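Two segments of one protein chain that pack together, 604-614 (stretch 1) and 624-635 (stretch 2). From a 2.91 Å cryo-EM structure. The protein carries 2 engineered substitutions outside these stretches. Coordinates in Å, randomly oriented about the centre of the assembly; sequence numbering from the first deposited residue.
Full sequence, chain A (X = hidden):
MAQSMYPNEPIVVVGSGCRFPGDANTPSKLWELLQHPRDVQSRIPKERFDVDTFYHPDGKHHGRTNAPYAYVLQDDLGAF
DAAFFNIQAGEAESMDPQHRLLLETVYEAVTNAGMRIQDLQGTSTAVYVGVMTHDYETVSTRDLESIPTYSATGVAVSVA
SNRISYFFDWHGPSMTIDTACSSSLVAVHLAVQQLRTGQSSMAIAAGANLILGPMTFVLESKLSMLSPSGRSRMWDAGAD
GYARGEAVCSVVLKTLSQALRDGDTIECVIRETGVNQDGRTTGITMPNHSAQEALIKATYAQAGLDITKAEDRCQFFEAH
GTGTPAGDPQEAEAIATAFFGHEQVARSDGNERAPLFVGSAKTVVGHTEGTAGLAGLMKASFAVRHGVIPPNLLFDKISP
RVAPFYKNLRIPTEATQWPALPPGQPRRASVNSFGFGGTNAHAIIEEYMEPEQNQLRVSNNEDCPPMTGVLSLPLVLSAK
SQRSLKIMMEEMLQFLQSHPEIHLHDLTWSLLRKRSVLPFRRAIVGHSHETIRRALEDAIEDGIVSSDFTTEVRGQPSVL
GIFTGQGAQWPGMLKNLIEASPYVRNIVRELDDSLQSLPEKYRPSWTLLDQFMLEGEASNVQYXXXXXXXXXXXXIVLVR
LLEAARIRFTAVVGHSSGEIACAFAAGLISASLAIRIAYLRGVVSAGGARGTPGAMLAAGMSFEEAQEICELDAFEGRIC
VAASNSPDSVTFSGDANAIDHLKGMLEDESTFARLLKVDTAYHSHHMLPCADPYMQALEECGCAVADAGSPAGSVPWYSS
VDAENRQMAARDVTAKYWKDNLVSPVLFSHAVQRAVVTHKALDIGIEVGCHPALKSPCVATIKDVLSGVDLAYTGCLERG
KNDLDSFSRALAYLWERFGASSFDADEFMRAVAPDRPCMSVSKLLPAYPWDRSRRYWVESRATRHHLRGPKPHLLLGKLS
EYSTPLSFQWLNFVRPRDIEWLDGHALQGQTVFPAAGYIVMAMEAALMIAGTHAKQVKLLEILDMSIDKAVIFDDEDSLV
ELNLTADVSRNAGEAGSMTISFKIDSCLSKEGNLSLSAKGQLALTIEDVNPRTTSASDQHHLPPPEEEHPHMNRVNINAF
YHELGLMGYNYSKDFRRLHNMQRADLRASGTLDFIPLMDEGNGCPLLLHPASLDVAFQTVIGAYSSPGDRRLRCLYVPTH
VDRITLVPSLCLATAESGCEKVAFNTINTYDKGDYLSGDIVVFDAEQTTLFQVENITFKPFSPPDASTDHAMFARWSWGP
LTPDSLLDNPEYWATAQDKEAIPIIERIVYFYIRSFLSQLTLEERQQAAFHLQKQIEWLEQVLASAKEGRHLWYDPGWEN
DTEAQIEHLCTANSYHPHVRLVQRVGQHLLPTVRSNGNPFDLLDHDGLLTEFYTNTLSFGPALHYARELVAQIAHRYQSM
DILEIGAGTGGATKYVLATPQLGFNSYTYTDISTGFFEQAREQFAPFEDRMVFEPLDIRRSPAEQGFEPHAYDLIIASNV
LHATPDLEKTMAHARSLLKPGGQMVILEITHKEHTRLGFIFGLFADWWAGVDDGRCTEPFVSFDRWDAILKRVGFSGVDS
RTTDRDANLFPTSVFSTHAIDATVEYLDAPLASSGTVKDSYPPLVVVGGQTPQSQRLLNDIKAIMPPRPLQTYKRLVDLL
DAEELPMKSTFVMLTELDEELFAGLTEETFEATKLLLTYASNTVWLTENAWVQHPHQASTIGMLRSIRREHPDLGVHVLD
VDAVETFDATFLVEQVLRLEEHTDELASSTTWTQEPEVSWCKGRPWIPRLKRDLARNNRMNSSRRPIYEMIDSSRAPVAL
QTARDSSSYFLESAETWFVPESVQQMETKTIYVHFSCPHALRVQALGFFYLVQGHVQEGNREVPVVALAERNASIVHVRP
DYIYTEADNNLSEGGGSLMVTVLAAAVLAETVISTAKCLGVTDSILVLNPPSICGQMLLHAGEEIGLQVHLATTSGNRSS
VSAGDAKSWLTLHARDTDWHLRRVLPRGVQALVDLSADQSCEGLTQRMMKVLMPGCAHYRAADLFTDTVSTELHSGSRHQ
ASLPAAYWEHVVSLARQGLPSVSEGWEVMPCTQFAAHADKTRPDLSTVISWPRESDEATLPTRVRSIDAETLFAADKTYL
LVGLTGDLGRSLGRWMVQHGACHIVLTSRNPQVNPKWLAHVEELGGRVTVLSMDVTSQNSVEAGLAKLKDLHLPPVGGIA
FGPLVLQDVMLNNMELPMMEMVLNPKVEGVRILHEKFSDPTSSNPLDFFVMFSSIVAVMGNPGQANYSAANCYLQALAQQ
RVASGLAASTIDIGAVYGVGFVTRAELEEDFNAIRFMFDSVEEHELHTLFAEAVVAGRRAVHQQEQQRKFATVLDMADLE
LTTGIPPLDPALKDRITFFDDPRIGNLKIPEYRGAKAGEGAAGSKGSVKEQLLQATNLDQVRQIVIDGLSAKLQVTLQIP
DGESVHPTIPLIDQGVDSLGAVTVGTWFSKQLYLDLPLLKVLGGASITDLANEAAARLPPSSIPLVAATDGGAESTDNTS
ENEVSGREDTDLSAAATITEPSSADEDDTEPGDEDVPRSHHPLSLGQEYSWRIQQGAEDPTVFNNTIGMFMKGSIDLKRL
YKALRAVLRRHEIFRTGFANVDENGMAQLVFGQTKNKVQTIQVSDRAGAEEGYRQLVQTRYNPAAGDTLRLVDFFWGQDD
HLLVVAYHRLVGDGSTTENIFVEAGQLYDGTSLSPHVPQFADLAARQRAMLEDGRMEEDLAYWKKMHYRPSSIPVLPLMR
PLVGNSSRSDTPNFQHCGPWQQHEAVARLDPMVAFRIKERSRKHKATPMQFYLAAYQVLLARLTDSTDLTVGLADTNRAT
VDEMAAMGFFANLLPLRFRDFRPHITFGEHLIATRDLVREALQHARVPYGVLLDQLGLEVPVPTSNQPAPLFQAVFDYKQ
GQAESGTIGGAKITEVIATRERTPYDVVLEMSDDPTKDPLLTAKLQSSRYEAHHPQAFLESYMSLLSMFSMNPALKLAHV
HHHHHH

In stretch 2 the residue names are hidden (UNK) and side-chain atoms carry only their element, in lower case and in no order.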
# COMPACT_ATOMS: atom_id res chain seq x y z
N PRO A 604 25.05 28.29 -95.73
CA PRO A 604 24.55 27.49 -94.61
C PRO A 604 23.34 26.65 -94.98
O PRO A 604 22.49 27.11 -95.75
CB PRO A 604 24.16 28.55 -93.58
CG PRO A 604 23.63 29.66 -94.43
CD PRO A 604 24.38 29.61 -95.76
N SER A 605 23.25 25.43 -94.45
CA SER A 605 21.98 24.73 -94.43
C SER A 605 21.01 25.53 -93.57
O SER A 605 21.29 25.79 -92.39
CB SER A 605 22.16 23.31 -93.89
OG SER A 605 20.91 22.65 -93.77
N TRP A 606 19.89 25.94 -94.15
CA TRP A 606 19.07 26.99 -93.55
C TRP A 606 18.79 26.69 -92.09
O TRP A 606 18.45 25.56 -91.71
CB TRP A 606 17.76 27.14 -94.33
CG TRP A 606 17.98 27.58 -95.75
CD1 TRP A 606 17.54 26.97 -96.88
CD2 TRP A 606 18.73 28.73 -96.18
NE1 TRP A 606 17.95 27.67 -97.99
CE2 TRP A 606 18.69 28.75 -97.58
CE3 TRP A 606 19.43 29.74 -95.50
CZ2 TRP A 606 19.31 29.75 -98.33
CZ3 TRP A 606 20.05 30.73 -96.25
CH2 TRP A 606 19.98 30.72 -97.65
N THR A 607 18.94 27.72 -91.26
CA THR A 607 19.00 27.57 -89.81
C THR A 607 17.64 27.13 -89.28
O THR A 607 16.70 27.92 -89.18
CB THR A 607 19.43 28.88 -89.16
OG1 THR A 607 20.60 29.38 -89.82
CG2 THR A 607 19.73 28.67 -87.68
N LEU A 608 17.53 25.84 -88.94
CA LEU A 608 16.36 25.37 -88.21
C LEU A 608 16.31 25.97 -86.81
O LEU A 608 15.22 26.13 -86.24
CB LEU A 608 16.37 23.85 -88.13
CG LEU A 608 17.57 23.27 -87.37
CD1 LEU A 608 17.22 22.97 -85.92
CD2 LEU A 608 18.09 22.02 -88.06
N LEU A 609 17.47 26.29 -86.25
CA LEU A 609 17.53 26.84 -84.90
C LEU A 609 16.77 28.16 -84.78
O LEU A 609 16.37 28.53 -83.67
CB LEU A 609 18.99 27.04 -84.49
CG LEU A 609 19.86 25.78 -84.55
CD1 LEU A 609 21.34 26.12 -84.59
CD2 LEU A 609 19.55 24.87 -83.37
N ASP A 610 16.57 28.86 -85.89
CA ASP A 610 15.83 30.12 -85.90
C ASP A 610 14.63 30.08 -86.83
O ASP A 610 13.99 31.12 -87.04
CB ASP A 610 16.76 31.27 -86.30
CG ASP A 610 17.98 31.38 -85.40
OD1 ASP A 610 17.87 31.01 -84.21
OD2 ASP A 610 19.03 31.84 -85.88
N GLN A 611 14.30 28.92 -87.40
CA GLN A 611 13.20 28.82 -88.35
C GLN A 611 12.20 27.75 -87.93
O GLN A 611 10.99 27.92 -88.13
CB GLN A 611 13.74 28.51 -89.75
CG GLN A 611 14.61 29.62 -90.33
CD GLN A 611 15.27 29.21 -91.63
OE1 GLN A 611 15.07 28.10 -92.13
NE2 GLN A 611 16.07 30.11 -92.20
N PHE A 612 12.68 26.66 -87.35
CA PHE A 612 11.83 25.55 -86.93
C PHE A 612 11.78 25.35 -85.43
O PHE A 612 10.74 24.91 -84.92
CB PHE A 612 12.29 24.25 -87.59
CG PHE A 612 12.05 24.21 -89.08
CD1 PHE A 612 10.84 23.77 -89.59
CD2 PHE A 612 13.04 24.62 -89.96
CE1 PHE A 612 10.62 23.73 -90.95
CE2 PHE A 612 12.82 24.59 -91.32
CZ PHE A 612 11.61 24.14 -91.82
N MET A 613 12.85 25.65 -84.70
CA MET A 613 12.85 25.58 -83.24
C MET A 613 12.28 26.88 -82.66
O MET A 613 12.93 27.62 -81.92
CB MET A 613 14.25 25.31 -82.72
CG MET A 613 14.78 23.93 -83.05
SD MET A 613 16.32 23.56 -82.18
CE MET A 613 16.56 21.84 -82.60
N LEU A 614 11.03 27.15 -83.03
CA LEU A 614 10.34 28.37 -82.65
C LEU A 614 9.05 28.04 -81.91
O LEU A 614 8.31 27.13 -82.31
CB LEU A 614 10.01 29.22 -83.89
CG LEU A 614 11.21 29.62 -84.75
CD1 LEU A 614 10.74 30.31 -86.02
CD2 LEU A 614 12.16 30.52 -83.97
N UNK A 624 15.21 16.03 -94.48
CA UNK A 624 16.55 15.66 -94.04
C UNK A 624 17.36 16.90 -93.69
O UNK A 624 17.97 16.97 -92.62
c UNK A 624 17.25 14.85 -95.13
N UNK A 625 17.33 17.91 -94.57
CA UNK A 625 18.16 19.10 -94.40
C UNK A 625 17.93 19.75 -93.05
O UNK A 625 18.84 20.41 -92.52
c UNK A 625 18.15 19.50 -96.88
o UNK A 625 16.49 20.51 -95.45
c UNK A 625 17.87 20.11 -95.51
N UNK A 626 16.74 19.61 -92.48
CA UNK A 626 16.41 20.16 -91.18
C UNK A 626 16.21 19.10 -90.11
O UNK A 626 16.62 19.29 -88.97
c UNK A 626 14.10 23.16 -94.21
c UNK A 626 16.32 22.78 -92.61
c UNK A 626 16.36 23.71 -93.63
c UNK A 626 15.17 22.03 -92.38
c UNK A 626 14.07 22.23 -93.19
c UNK A 626 15.14 21.02 -91.27
c UNK A 626 15.25 23.90 -94.43
N UNK A 627 15.61 17.96 -90.47
CA UNK A 627 15.37 16.91 -89.48
C UNK A 627 16.69 16.37 -88.93
O UNK A 627 16.81 16.15 -87.72
c UNK A 627 14.54 15.79 -90.10
o UNK A 627 15.21 15.20 -91.20
N UNK A 628 17.68 16.14 -89.81
CA UNK A 628 18.95 15.60 -89.32
C UNK A 628 19.66 16.60 -88.41
O UNK A 628 19.93 16.27 -87.24
c UNK A 628 19.25 14.00 -91.29
c UNK A 628 19.82 15.17 -90.50
c UNK A 628 20.04 13.70 -92.54
o UNK A 628 20.99 14.42 -92.88
n UNK A 628 19.67 12.63 -93.24
N UNK A 629 20.00 17.81 -88.87
CA UNK A 629 20.63 18.76 -87.95
C UNK A 629 19.76 19.14 -86.77
O UNK A 629 20.30 19.45 -85.70
c UNK A 629 19.81 18.37 -90.22
c UNK A 629 20.92 19.97 -88.85
c UNK A 629 20.00 19.84 -90.00
N UNK A 630 18.43 19.13 -86.92
CA UNK A 630 17.57 19.42 -85.77
C UNK A 630 17.78 18.40 -84.66
O UNK A 630 17.98 18.76 -83.50
c UNK A 630 15.08 19.58 -85.08
c UNK A 630 14.50 18.21 -84.72
c UNK A 630 16.11 19.46 -86.21
c UNK A 630 13.97 20.53 -85.47
N UNK A 631 17.73 17.11 -85.01
CA UNK A 631 17.95 16.07 -84.01
C UNK A 631 19.37 16.13 -83.46
O UNK A 631 19.59 15.93 -82.26
s UNK A 631 17.85 13.33 -83.44
c UNK A 631 17.66 14.70 -84.61
N UNK A 632 20.35 16.40 -84.33
CA UNK A 632 21.72 16.50 -83.87
C UNK A 632 21.88 17.62 -82.85
O UNK A 632 22.52 17.44 -81.81
s UNK A 632 24.42 16.74 -84.59
c UNK A 632 22.67 16.71 -85.05
N UNK A 633 21.30 18.79 -83.13
CA UNK A 633 21.37 19.90 -82.19
C UNK A 633 20.62 19.59 -80.90
O UNK A 633 21.08 19.95 -79.81
c UNK A 633 20.80 21.17 -82.84
N UNK A 634 19.47 18.92 -81.01
CA UNK A 634 18.73 18.53 -79.82
C UNK A 634 19.60 17.67 -78.92
O UNK A 634 19.74 17.93 -77.71
c UNK A 634 16.41 18.77 -80.76
c UNK A 634 16.87 17.03 -79.03
c UNK A 634 17.44 17.79 -80.21
N UNK A 635 20.23 16.65 -79.50
CA UNK A 635 21.03 15.73 -78.70
C UNK A 635 22.29 16.41 -78.17
O UNK A 635 22.71 16.14 -77.04
c UNK A 635 20.14 13.69 -79.91
o UNK A 635 20.67 11.41 -80.42
c UNK A 635 21.37 14.49 -79.53
n UNK A 635 20.46 12.82 -82.15
c UNK A 635 20.45 12.54 -80.85

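Position 624 has a single side-chain carbon, the CB, out of reach of stretch 1: this is A624, whose backbone O accepts a hydrogen bond from the N of 628 as the helix begins. At 625 the CB carries one oxygen and one carbon, a fork that makes it T625. Its CB lies 4.3 Å from S605 OG, while its backbone O is 3.3 Å from the same OG.

Position 626 bears one carbon and then a ring of six carbons, so it is F626. Stretch 1 covers more of this residue than of any other in stretch 2: CE1 is 3.8 Å from W606 CB, and CD2 is 3.3 Å from F612 CE2, which lies over one face of the F626 ring. The two rings meet obliquely, planes at 37° and centroids 4.7 Å apart.

At 627 one carbon leads to one oxygen, giving S627. Its CA-to-CB bond points away from stretch 1, and its OG is hydrogen-bonded to a residue just outside the stretches. Position 628 has three carbons, the third carrying an oxygen and a nitrogen. This amide is Q628; its NE2 finds a hydrogen-bond partner elsewhere in the structure.

The three carbons at 629 close a ring onto the backbone N, which defines P629. That N has no hydrogen to bond to the preceding turn, and the helix is kinked here. The compact ring suits the contact, with CG 3.5 Å from L608 CD2.

Position 630 has four carbons forked at the second, hence L630. Its CB is 3.7 Å from L608 CD1 and its CG 3.7 Å from M613 CE.

Positions 631 and 632 each show one carbon and then one sulfur: C631 and C632. Both are buried, but neither touches stretch 1. At 633 a lone carbon identifies A633, a small residue whose CB points toward stretch 1 and approaches L609 CD2 at 3.9 Å. Position 634 has a CB carrying two carbons, V634; its CG2 is 3.6 Å from M613 CE. Finally, 635 has three carbons ending in an oxygen and a nitrogen, Q635, which is out of reach of stretch 1.

The contact is chiefly apolar, burying 508 Å² over both sides. F626 packs against W606 and F612, L608 fits against F626, P629 and L630, and M613 reaches L630, A633 and V634. Stretch 1 has no regular helix or strand, but L608 O accepts hydrogen bonds from the N atoms of Q611, F612 and M613.

Stretch 2 624-635: ATFSQPLCCAVQ
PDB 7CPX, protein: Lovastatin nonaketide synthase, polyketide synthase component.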